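Local structure of DNA polymerase III subunit beta (4TRT) at residues A[142-147]-A[154-159]; A[259-264]-A[319-324]. The protein probably forms a ring-shaped head-to-tail homodimer around DNA that tethers DNA polymerases and other proteins to it and makes synthesis processive. All coordinates share one frame; numbering follows the deposited sequence. Where two conformers were deposited one is given.

Contact 1. Residues A[142-147]-A[154-159]; sequences YAASNE and RGIKLE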
ATOM      1  N   TYR A 142       2.285   3.614  21.559  1.00 37.15           N
ATOM      2  CA  TYR A 142       0.833   3.447  21.430  1.00 37.51           C
ATOM      3  C   TYR A 142       0.021   3.917  22.657  1.00 36.32           C
ATOM      4  O   TYR A 142      -1.149   4.260  22.533  1.00 37.61           O
ATOM      5  CB  TYR A 142       0.495   1.973  21.151  1.00 37.14           C
ATOM      6  CG  TYR A 142       0.709   1.065  22.355  1.00 36.58           C
ATOM      7  CD1 TYR A 142      -0.277   0.920  23.317  1.00 35.97           C
ATOM      8  CD2 TYR A 142       1.905   0.364  22.535  1.00 36.72           C
ATOM      9  CE1 TYR A 142      -0.094   0.113  24.420  1.00 36.71           C
ATOM     10  CE2 TYR A 142       2.104  -0.445  23.647  1.00 36.48           C
ATOM     11  CZ  TYR A 142       1.095  -0.572  24.580  1.00 35.51           C
ATOM     12  OH  TYR A 142       1.231  -1.383  25.674  1.00 36.79           O
ATOM     13  N   ALA A 143       0.618   3.902  23.847  1.00 37.45           N
ATOM     14  CA  ALA A 143      -0.124   4.204  25.079  1.00 37.82           C
ATOM     15  C   ALA A 143      -0.356   5.696  25.314  1.00 38.17           C
ATOM     16  O   ALA A 143      -1.204   6.070  26.136  1.00 39.30           O
ATOM     17  CB  ALA A 143       0.586   3.596  26.293  1.00 37.71           C
ATOM     18  N   ALA A 144       0.420   6.542  24.640  1.00 37.76           N
ATOM     19  CA  ALA A 144       0.277   7.995  24.773  1.00 41.56           C
ATOM     20  C   ALA A 144      -0.938   8.441  23.967  1.00 44.46           C
ATOM     21  O   ALA A 144      -1.197   7.909  22.894  1.00 48.05           O
ATOM     22  CB  ALA A 144       1.524   8.714  24.281  1.00 37.95           C
ATOM     23  N   SER A 145      -1.687   9.411  24.491  0.50 47.16           N
ATOM     24  CA  SER A 145      -2.814   9.977  23.752  0.50 49.14           C
ATOM     25  C   SER A 145      -2.736  11.485  23.730  0.50 49.36           C
ATOM     26  O   SER A 145      -2.574  12.141  24.767  0.50 45.24           O
ATOM     27  CB  SER A 145      -4.177   9.558  24.312  0.50 49.97           C
ATOM     28  OG  SER A 145      -5.221  10.263  23.624  0.50 50.71           O
ATOM     29  N   ASN A 146      -2.883  12.015  22.526  1.00 51.65           N
ATOM     30  CA  ASN A 146      -2.933  13.446  22.287  1.00 56.08           C
ATOM     31  C   ASN A 146      -4.195  14.070  22.861  1.00 54.70           C
ATOM     32  O   ASN A 146      -4.285  15.295  22.973  1.00 60.35           O
ATOM     33  CB  ASN A 146      -2.894  13.695  20.772  1.00 60.90           C
ATOM     34  CG  ASN A 146      -2.002  14.851  20.391  1.00 64.38           C
ATOM     35  OD1 ASN A 146      -1.103  15.245  21.145  1.00 67.85           O
ATOM     36  ND2 ASN A 146      -2.237  15.398  19.205  1.00 69.49           N
ATOM     37  N   GLU A 147      -5.179  13.230  23.198  1.00 51.31           N
ATOM     38  CA  GLU A 147      -6.478  13.705  23.671  1.00 52.76           C
ATOM     39  C   GLU A 147      -6.653  13.635  25.195  1.00 47.53           C
ATOM     40  O   GLU A 147      -7.740  13.924  25.704  1.00 48.22           O
ATOM     41  CB  GLU A 147      -7.596  12.895  22.986  1.00 57.30           C
ATOM     42  CG  GLU A 147      -7.509  12.842  21.460  1.00 59.87           C
ATOM     43  CD  GLU A 147      -8.333  13.899  20.753  1.00 62.04           C
ATOM     44  OE1 GLU A 147      -9.522  14.080  21.083  1.00 62.53           O
ATOM     45  OE2 GLU A 147      -7.800  14.542  19.832  1.00 68.52           O
ATOM     46  N   ARG A 154       0.248  13.190  26.960  1.00 36.60           N
ATOM     47  CA  ARG A 154       0.408  13.316  25.525  1.00 37.92           C
ATOM     48  C   ARG A 154       1.856  13.052  25.115  1.00 38.03           C
ATOM     49  O   ARG A 154       2.158  12.988  23.932  1.00 37.49           O
ATOM     50  CB  ARG A 154      -0.085  14.702  25.040  1.00 39.79           C
ATOM     51  CG  ARG A 154      -1.470  15.072  25.575  1.00 41.09           C
ATOM     52  CD  ARG A 154      -1.932  16.472  25.206  1.00 41.54           C
ATOM     53  NE  ARG A 154      -3.048  16.860  26.071  1.00 43.32           N
ATOM     54  CZ  ARG A 154      -3.371  18.111  26.392  1.00 45.92           C
ATOM     55  NH1 ARG A 154      -2.675  19.137  25.905  1.00 44.38           N
ATOM     56  NH2 ARG A 154      -4.388  18.336  27.223  1.00 46.87           N
ATOM     57  N   GLY A 155       2.744  12.860  26.086  1.00 36.81           N
ATOM     58  CA  GLY A 155       4.150  12.586  25.796  1.00 36.56           C
ATOM     59  C   GLY A 155       4.660  11.281  26.376  1.00 35.90           C
ATOM     60  O   GLY A 155       3.928  10.554  27.056  1.00 38.69           O
ATOM     61  N   ILE A 156       5.910  10.965  26.062  1.00 35.16           N
ATOM     62  CA  ILE A 156       6.547   9.764  26.565  1.00 34.53           C
ATOM     63  C   ILE A 156       7.597  10.189  27.605  1.00 35.93           C
ATOM     64  O   ILE A 156       8.470  11.024  27.317  1.00 34.49           O
ATOM     65  CB  ILE A 156       7.228   8.947  25.439  1.00 34.46           C
ATOM     66  CG1 ILE A 156       6.217   8.223  24.539  1.00 35.99           C
ATOM     67  CG2 ILE A 156       8.115   7.870  26.058  1.00 33.10           C
ATOM     68  CD1 ILE A 156       5.229   9.095  23.830  1.00 37.24           C
ATOM     69  N   LYS A 157       7.521   9.618  28.807  1.00 33.32           N
ATOM     70  CA  LYS A 157       8.492   9.932  29.844  1.00 35.00           C
ATOM     71  C   LYS A 157       9.761   9.119  29.613  1.00 36.10           C
ATOM     72  O   LYS A 157       9.684   7.945  29.309  1.00 34.99           O
ATOM     73  CB  LYS A 157       7.960   9.609  31.238  1.00 35.77           C
ATOM     74  CG  LYS A 157       8.809  10.204  32.369  1.00 37.78           C
ATOM     75  CD  LYS A 157       8.492   9.542  33.693  1.00 39.93           C
ATOM     76  CE  LYS A 157       9.127  10.228  34.900  1.00 43.40           C
ATOM     77  NZ  LYS A 157       8.954   9.365  36.099  1.00 43.67           N
ATOM     78  N   LEU A 158      10.915   9.766  29.757  1.00 36.77           N
ATOM     79  CA  LEU A 158      12.197   9.070  29.829  1.00 37.84           C
ATOM     80  C   LEU A 158      12.766   9.247  31.237  1.00 38.75           C
ATOM     81  O   LEU A 158      12.879  10.372  31.724  1.00 42.05           O
ATOM     82  CB  LEU A 158      13.160   9.637  28.787  1.00 39.95           C
ATOM     83  CG  LEU A 158      14.573   9.027  28.814  1.00 44.37           C
ATOM     84  CD1 LEU A 158      14.498   7.570  28.387  1.00 43.33           C
ATOM     85  CD2 LEU A 158      15.534   9.776  27.906  1.00 46.20           C
ATOM     86  N   GLU A 159      13.103   8.137  31.888  1.00 40.88           N
ATOM     87  CA  GLU A 159      13.703   8.123  33.223  1.00 43.40           C
ATOM     88  C   GLU A 159      15.099   7.541  33.146  1.00 46.10           C
ATOM     89  O   GLU A 159      15.306   6.546  32.443  1.00 45.26           O
ATOM     90  CB  GLU A 159      12.936   7.177  34.149  1.00 45.67           C
ATOM     91  CG  GLU A 159      11.540   7.580  34.530  1.00 45.35           C
ATOM     92  CD  GLU A 159      10.833   6.512  35.350  1.00 45.40           C
ATOM     93  OE1 GLU A 159      11.468   5.531  35.775  1.00 47.27           O
ATOM     94  OE2 GLU A 159       9.618   6.652  35.575  1.00 45.51           O
TER
HETATM   95  O   HOH W   1       0.252  12.534  21.887  1.00 57.34           O

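Contact 2. Residues A[259-264]-A[319-324]; sequences EAVNRV and HVLDAL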
ATOM      1  N   GLU A 259      -3.036 -13.901  17.171  1.00 33.21           N
ATOM      2  CA  GLU A 259      -3.849 -14.325  16.059  1.00 34.53           C
ATOM      3  C   GLU A 259      -5.286 -14.655  16.516  1.00 34.74           C
ATOM      4  O   GLU A 259      -6.239 -14.394  15.784  1.00 37.58           O
ATOM      5  CB  GLU A 259      -3.175 -15.491  15.321  1.00 35.93           C
ATOM      6  CG  GLU A 259      -1.901 -15.038  14.598  1.00 39.39           C
ATOM      7  CD  GLU A 259      -1.148 -16.138  13.862  1.00 43.14           C
ATOM      8  OE1 GLU A 259      -1.462 -17.323  14.037  1.00 45.64           O
ATOM      9  OE2 GLU A 259      -0.217 -15.800  13.101  1.00 48.75           O
ATOM     10  N   ALA A 260      -5.437 -15.188  17.723  1.00 32.68           N
ATOM     11  CA  ALA A 260      -6.743 -15.497  18.265  1.00 31.54           C
ATOM     12  C   ALA A 260      -7.532 -14.234  18.611  1.00 33.18           C
ATOM     13  O   ALA A 260      -8.721 -14.164  18.320  1.00 34.65           O
ATOM     14  CB  ALA A 260      -6.624 -16.415  19.474  1.00 30.34           C
ATOM     15  N   VAL A 261      -6.871 -13.229  19.215  1.00 33.59           N
ATOM     16  CA  VAL A 261      -7.542 -11.974  19.569  1.00 31.99           C
ATOM     17  C   VAL A 261      -7.964 -11.281  18.293  1.00 34.91           C
ATOM     18  O   VAL A 261      -9.119 -10.836  18.147  1.00 37.11           O
ATOM     19  CB  VAL A 261      -6.652 -11.075  20.442  1.00 34.17           C
ATOM     20  CG1 VAL A 261      -7.211  -9.664  20.555  1.00 33.86           C
ATOM     21  CG2 VAL A 261      -6.489 -11.690  21.841  1.00 33.55           C
ATOM     22  N   ASN A 262      -7.049 -11.229  17.334  1.00 34.35           N
ATOM     23  CA  ASN A 262      -7.340 -10.631  16.041  1.00 35.14           C
ATOM     24  C   ASN A 262      -8.574 -11.233  15.375  1.00 35.57           C
ATOM     25  O   ASN A 262      -9.477 -10.502  14.958  1.00 38.01           O
ATOM     26  CB  ASN A 262      -6.150 -10.751  15.093  1.00 35.02           C
ATOM     27  CG  ASN A 262      -6.413 -10.063  13.769  1.00 38.48           C
ATOM     28  OD1 ASN A 262      -6.513  -8.844  13.718  1.00 41.07           O
ATOM     29  ND2 ASN A 262      -6.582 -10.840  12.708  1.00 37.58           N
ATOM     30  N   ARG A 263      -8.621 -12.553  15.251  1.00 35.01           N
ATOM     31  CA  ARG A 263      -9.712 -13.176  14.505  1.00 36.12           C
ATOM     32  C   ARG A 263     -11.068 -13.035  15.215  1.00 36.50           C
ATOM     33  O   ARG A 263     -12.080 -12.755  14.559  1.00 38.71           O
ATOM     34  CB  ARG A 263      -9.405 -14.630  14.144  1.00 37.24           C
ATOM     35  CG  ARG A 263      -9.387 -15.629  15.292  1.00 37.53           C
ATOM     36  CD  ARG A 263      -9.279 -17.055  14.752  1.00 39.28           C
ATOM     37  NE  ARG A 263      -8.031 -17.262  14.025  1.00 38.93           N
ATOM     38  CZ  ARG A 263      -6.888 -17.704  14.566  1.00 39.41           C
ATOM     39  NH1 ARG A 263      -6.792 -18.027  15.854  1.00 37.38           N
ATOM     40  NH2 ARG A 263      -5.828 -17.835  13.795  1.00 40.38           N
ATOM     41  N   VAL A 264     -11.082 -13.182  16.537  1.00 35.67           N
ATOM     42  CA  VAL A 264     -12.321 -13.073  17.312  1.00 38.13           C
ATOM     43  C   VAL A 264     -12.869 -11.643  17.323  1.00 38.54           C
ATOM     44  O   VAL A 264     -14.073 -11.438  17.270  1.00 39.81           O
ATOM     45  CB  VAL A 264     -12.113 -13.618  18.744  1.00 38.65           C
ATOM     46  CG1 VAL A 264     -13.292 -13.275  19.642  1.00 41.73           C
ATOM     47  CG2 VAL A 264     -11.925 -15.124  18.681  1.00 37.56           C
ATOM     48  N   HIS A 319      -6.832  -2.533  22.276  1.00 40.07           N
ATOM     49  CA  HIS A 319      -5.835  -2.270  23.328  1.00 39.63           C
ATOM     50  C   HIS A 319      -5.073  -3.518  23.682  1.00 36.91           C
ATOM     51  O   HIS A 319      -3.892  -3.453  24.002  1.00 36.20           O
ATOM     52  CB  HIS A 319      -6.480  -1.608  24.541  1.00 39.35           C
ATOM     53  CG  HIS A 319      -7.033  -0.224  24.230  1.00 40.55           C
ATOM     54  ND1 HIS A 319      -7.519   0.602  25.174  1.00 39.80           N
ATOM     55  CD2 HIS A 319      -7.152   0.462  23.010  1.00 41.90           C
ATOM     56  CE1 HIS A 319      -7.937   1.748  24.596  1.00 42.06           C
ATOM     57  NE2 HIS A 319      -7.706   1.662  23.272  1.00 42.59           N
ATOM     58  N   VAL A 320      -5.723  -4.671  23.588  1.00 36.14           N
ATOM     59  CA  VAL A 320      -5.059  -5.954  23.834  1.00 34.23           C
ATOM     60  C   VAL A 320      -3.954  -6.159  22.797  1.00 34.23           C
ATOM     61  O   VAL A 320      -2.817  -6.495  23.144  1.00 33.03           O
ATOM     62  CB  VAL A 320      -6.047  -7.149  23.821  1.00 32.65           C
ATOM     63  CG1 VAL A 320      -5.284  -8.461  23.728  1.00 31.34           C
ATOM     64  CG2 VAL A 320      -6.929  -7.144  25.067  1.00 32.64           C
ATOM     65  N   LEU A 321      -4.288  -5.946  21.533  1.00 35.03           N
ATOM     66  CA  LEU A 321      -3.329  -6.117  20.450  1.00 36.00           C
ATOM     67  C   LEU A 321      -2.201  -5.099  20.551  1.00 36.10           C
ATOM     68  O   LEU A 321      -1.035  -5.454  20.323  1.00 35.33           O
ATOM     69  CB  LEU A 321      -4.012  -6.044  19.086  1.00 36.37           C
ATOM     70  CG  LEU A 321      -4.957  -7.220  18.790  1.00 37.37           C
ATOM     71  CD1 LEU A 321      -5.594  -7.059  17.421  1.00 39.85           C
ATOM     72  CD2 LEU A 321      -4.228  -8.556  18.898  1.00 39.50           C
ATOM     73  N   ASP A 322      -2.530  -3.856  20.908  1.00 34.16           N
ATOM     74  CA  ASP A 322      -1.502  -2.830  21.174  1.00 35.62           C
ATOM     75  C   ASP A 322      -0.525  -3.348  22.229  1.00 34.84           C
ATOM     76  O   ASP A 322       0.689  -3.272  22.052  1.00 35.65           O
ATOM     77  CB  ASP A 322      -2.105  -1.538  21.743  1.00 37.33           C
ATOM     78  CG  ASP A 322      -2.861  -0.705  20.727  1.00 40.75           C
ATOM     79  OD1 ASP A 322      -2.687  -0.868  19.511  1.00 39.42           O
ATOM     80  OD2 ASP A 322      -3.628   0.175  21.182  1.00 42.16           O
ATOM     81  N   ALA A 323      -1.068  -3.847  23.341  1.00 33.87           N
ATOM     82  CA  ALA A 323      -0.263  -4.266  24.485  1.00 32.74           C
ATOM     83  C   ALA A 323       0.605  -5.490  24.159  1.00 33.94           C
ATOM     84  O   ALA A 323       1.742  -5.578  24.620  1.00 37.17           O
ATOM     85  CB  ALA A 323      -1.153  -4.543  25.694  1.00 33.27           C
ATOM     86  N   LEU A 324       0.065  -6.426  23.383  1.00 32.68           N
ATOM     87  CA  LEU A 324       0.796  -7.634  22.998  1.00 34.10           C
ATOM     88  C   LEU A 324       1.854  -7.428  21.931  1.00 34.74           C
ATOM     89  O   LEU A 324       2.759  -8.272  21.779  1.00 35.78           O
ATOM     90  CB  LEU A 324      -0.167  -8.719  22.515  1.00 32.28           C
ATOM     91  CG  LEU A 324      -1.094  -9.271  23.582  1.00 31.40           C
ATOM     92  CD1 LEU A 324      -2.065 -10.236  22.921  1.00 28.47           C
ATOM     93  CD2 LEU A 324      -0.288  -9.955  24.687  1.00 32.32           C
TER

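Contact 1. Residues A[142-147]-A[154-159]
In the central domain, the loop after helix 130-140 turns back along the start of strand 155-161, so that Ala144, Ser145 and Asn146 lie beside Arg154 and Ile156. The inner end of this contact is apolar. Ala144 CB meets the tip of Ile156, CD1, at 3.8 Å, and the small alanine methyl suits so close an apolar approach. Ile156 reaches it with CG1 anti to its carbonyl carbon (chi1 -73°), which carries CD1 to the loop although the side chain leaves the strand at a slant. Further out, backbone oxygens take over. Ser145 O lies 3.3 Å from Arg154 CA, a CA-H...O contact, and 3.2 Å from Arg154 CG. Asn146 O follows the extended side chain, 3.5 Å from Arg154 CD. The loop thus rests on the methylenes of the arginine, while its NH2 is hydrogen-bonded to Ala148 O. The Asn146 amide stands at 85° to the guanidinium plane. A water donates both to Asn146 OD1 (3.1 Å) and to Arg154 O (2.8 Å), and a side-chain carbonyl suits this role because it offers the water an acceptor. In one of the two conformers of Ser145, OG accepts from Glu147 N, an ST turn that bridges the loop two residues on. Strand 155-161 lies between strands 189-192 and 164-170 in the sheet; the start of helix 193-202 closes the inner side, with Ala193 touching both Ala144 and Ile156, and Val196 touching Ile156.

Contact 2. Residues A[259-264]-A[319-324]
The amide of Asn262 holds OD1 at 4.2 Å from Leu321 CD1, at the exposed margin where helix 254-265 and helix 317-324 meet. Another flat group, the Arg263 guanidinium, takes no part in the contact between the helices: it has Glu259 O 3.5 Å above its plane and over its centre, NH1 makes a salt bridge with Asp298, and NE is hydrogen-bonded to Asn81 O of the second subunit. The two helices are the antiparallel pair of the C-terminal domain, laid against beta-sheet as in other members of the sliding-ring family, where such helices line the channel for DNA. Their local axes approach to 10.1 Å and run at 158° to each other. The core of the packing is aliphatic, with Asn262 at the margin. Val261 is the central side chain: its CB points at the partner helix, and a branched residue suits the spot because it presents two methyls within a short reach. With CG1 anti to the backbone N (chi1 167°), that methyl is turned onto Leu321; the two side chains lie alongside, pointing in opposite senses. Leucine has the length to cover the flank of the valine, and its CD2 also lies 3.8 Å from Val261 CB. Deeper in, Val261 touches Leu287 of strand 284-290 and Val320 touches Met357 of strand 353-357, so each valine also seats its helix on the sheets beneath. Val320 CG1 stands 3.9 Å from both Val261 CG1 and Val261 CG2, and the tightest approach is Val261 CG1 to Leu321 CD2, at 3.6 Å.

Both contacts are partly buried, each grading from an apolar interior to an exposed rim, but they belong to different domains. Contact 1 joins a loop to the strand that follows it and relies on backbone oxygens, arginine methylenes and a water; contact 2 joins two helices distant in sequence and has an aliphatic core, while Arg263, beside it, pairs with Asp298 and with Asn81 of the second subunit. Their centres lie 21 Å apart, yet they meet directly: Tyr142 CD1 packs 3.4 Å from Asp322 CB. Tyr353 OH hydrogen-bonds both Tyr142 OH and Ala323 O, and Arg174, touched by Tyr142, pairs with Asp322, tying the central domain to the C-terminal one.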